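Local coordinates for protein probable endonuclease 4 (Thermotoga maritima, PDB 4HNO) that probably cleaves phosphodiester bonds at apurinic or apyrimidinic sites in DNA, as a metal-dependent endonuclease of base excision repair, at residues Y180-G185 / I217-S222. Numbering follows the deposited sequence.
With MN (manganese (II) ion), chain E; MN (manganese (II) ion), chain C.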
loop_
_atom_site.group_PDB
_atom_site.type_symbol
_atom_site.label_atom_id
_atom_site.label_comp_id
_atom_site.label_asym_id
_atom_site.label_seq_id
_atom_site.Cartn_x
_atom_site.Cartn_y
_atom_site.Cartn_z
ATOM N N TYR A 180 3.981 4.405 0.681
ATOM C CA TYR A 180 3.846 5.403 1.736
ATOM C C TYR A 180 2.368 5.673 1.991
ATOM O O TYR A 180 1.646 6.111 1.088
ATOM C CB TYR A 180 4.546 6.725 1.350
ATOM C CG TYR A 180 4.439 7.705 2.483
ATOM C CD1 TYR A 180 5.196 7.536 3.632
ATOM C CD2 TYR A 180 3.543 8.770 2.448
ATOM C CE1 TYR A 180 5.075 8.378 4.710
ATOM C CE2 TYR A 180 3.434 9.645 3.525
ATOM C CZ TYR A 180 4.195 9.423 4.658
ATOM O OH TYR A 180 4.100 10.245 5.753
ATOM N N ASP A 181 1.914 5.398 3.215
ATOM C CA ASP A 181 0.548 5.662 3.637
ATOM C C ASP A 181 0.537 6.977 4.430
ATOM O O ASP A 181 1.219 7.115 5.452
ATOM C CB ASP A 181 0.028 4.489 4.474
ATOM C CG ASP A 181 -1.422 4.631 4.884
ATOM O OD1 ASP A 181 -2.216 3.681 4.649
ATOM O OD2 ASP A 181 -1.787 5.696 5.437
ATOM N N THR A 182 -0.199 7.951 3.914
ATOM C CA THR A 182 -0.191 9.280 4.508
ATOM C C THR A 182 -0.787 9.317 5.912
ATOM O O THR A 182 -0.371 10.152 6.714
ATOM C CB THR A 182 -0.908 10.291 3.600
ATOM O OG1 THR A 182 -2.253 9.915 3.370
ATOM C CG2 THR A 182 -0.221 10.429 2.265
ATOM N N CYS A 183 -1.781 8.489 6.198
ATOM C CA CYS A 183 -2.367 8.468 7.544
ATOM C C CYS A 183 -1.404 7.818 8.519
ATOM O O CYS A 183 -1.120 8.353 9.596
ATOM C CB CYS A 183 -3.721 7.771 7.542
ATOM S SG CYS A 183 -4.509 7.726 9.168
ATOM N N HIS A 184 -0.884 6.647 8.152
ATOM C CA HIS A 184 0.078 5.994 9.017
ATOM C C HIS A 184 1.274 6.909 9.284
ATOM O O HIS A 184 1.783 6.993 10.408
ATOM C CB HIS A 184 0.554 4.684 8.426
ATOM C CG HIS A 184 -0.552 3.694 8.209
ATOM N ND1 HIS A 184 -0.394 2.569 7.433
ATOM C CD2 HIS A 184 -1.844 3.664 8.620
ATOM C CE1 HIS A 184 -1.530 1.886 7.400
ATOM N NE2 HIS A 184 -2.435 2.532 8.103
ATOM N N GLY A 185 1.725 7.595 8.234
ATOM C CA GLY A 185 2.846 8.493 8.379
ATOM C C GLY A 185 2.513 9.678 9.280
ATOM O O GLY A 185 3.307 10.067 10.139
ATOM N N ILE A 217 1.348 5.405 -3.144
ATOM C CA ILE A 217 0.949 6.183 -1.976
ATOM C C ILE A 217 -0.460 5.754 -1.618
ATOM O O ILE A 217 -1.341 5.701 -2.477
ATOM C CB ILE A 217 1.021 7.684 -2.279
ATOM C CG1 ILE A 217 2.485 8.100 -2.417
ATOM C CG2 ILE A 217 0.309 8.503 -1.189
ATOM C CD1 ILE A 217 2.681 9.442 -3.077
ATOM N N HIS A 218 -0.662 5.428 -0.337
ATOM C CA HIS A 218 -2.001 5.255 0.186
ATOM C C HIS A 218 -2.447 6.625 0.682
ATOM O O HIS A 218 -1.867 7.182 1.626
ATOM C CB HIS A 218 -2.061 4.239 1.309
ATOM C CG HIS A 218 -1.882 2.834 0.858
ATOM N ND1 HIS A 218 -1.647 1.814 1.753
ATOM C CD2 HIS A 218 -1.966 2.285 -0.377
ATOM C CE1 HIS A 218 -1.594 0.692 1.061
ATOM N NE2 HIS A 218 -1.780 0.947 -0.229
ATOM N N LEU A 219 -3.434 7.174 -0.004
ATOM C CA LEU A 219 -3.883 8.539 0.196
ATOM C C LEU A 219 -5.068 8.506 1.147
ATOM O O LEU A 219 -6.206 8.250 0.767
ATOM C CB LEU A 219 -4.254 9.164 -1.151
ATOM C CG LEU A 219 -4.305 10.684 -1.080
ATOM C CD1 LEU A 219 -2.889 11.276 -1.071
ATOM C CD2 LEU A 219 -5.138 11.256 -2.217
ATOM N N ASN A 220 -4.759 8.761 2.416
ATOM C CA ASN A 220 -5.716 8.688 3.510
ATOM C C ASN A 220 -5.591 9.940 4.378
ATOM O O ASN A 220 -4.492 10.283 4.809
ATOM C CB ASN A 220 -5.390 7.488 4.408
ATOM C CG ASN A 220 -5.568 6.162 3.688
ATOM O OD1 ASN A 220 -6.577 5.959 3.008
ATOM N ND2 ASN A 220 -4.598 5.274 3.857
ATOM N N ASP A 221 -6.702 10.622 4.638
ATOM C CA ASP A 221 -6.666 11.627 5.692
ATOM C C ASP A 221 -6.656 10.856 7.029
ATOM O O ASP A 221 -6.718 9.617 7.062
ATOM C CB ASP A 221 -7.848 12.604 5.524
ATOM C CG ASP A 221 -7.564 14.016 6.035
ATOM O OD1 ASP A 221 -6.837 14.149 7.035
ATOM O OD2 ASP A 221 -8.118 14.982 5.431
ATOM N N SER A 222 -6.576 11.599 8.122
ATOM C CA SER A 222 -6.546 11.023 9.455
ATOM C C SER A 222 -7.643 11.591 10.339
ATOM O O SER A 222 -7.882 12.797 10.354
ATOM C CB SER A 222 -5.201 11.263 10.134
ATOM O OG SER A 222 -5.241 10.644 11.411
HETATM MN MN MN E . -2.426 1.806 3.848
HETATM MN MN MN C . -4.417 2.039 8.440
HETATM O O HOH W 1 -3.130 0.079 4.417
#
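At the edge of the H218 imidazole, in the ring plane, lies D181 OD1; the same oxygen stands above one face of the H184 imidazole, offset toward its rim. The edge position follows from shared coordination: a manganese ion is bound by D181 OD1 at 2.0 Å and by H218 ND1 at 2.2 Å, with a water, E147 and E263 as further ligands. H218 NE2, across the ring, is hydrogen-bonded to Q33. H184 NE2 binds a second manganese at 2.1 Å from the ring edge, together with D231 and H233, while its ND1 donates to N148 O. The D181 carboxylate divides its work. With CG anti to the backbone N (chi1 -176°), OD1 reaches the metal and OD2 turns back to cap the helix that starts at T182, accepting from H184 N at 3.0 Å, out of the carboxylate plane, and weakly from C183 N. N220 ND2 adds a weak but straight bond to OD2 (3.3 Å, 168°), the amide plane turned 40° from the carboxylate; N220 OD1 is held by E263 N, so this second-shell amide links two metal ligands. The frame is that of neighbouring parallel strands in a TIM barrel, Y180 pairing with I217 and D181 with H218, which places both ligands on the same face of the sheet. H218 N donates to Y180 O and T182 N to H218 O, the latter nearly straight. Beyond this pairing, T182 takes over: its OG1, between the backbone N and carbonyl carbon, donates to N220 O at 2.7 Å, while CG2 meets I217 CG2 at 4.0 Å. Further along, C183 CB packs on N220 CB at 3.6 Å, and its SG lies alongside S222 CB.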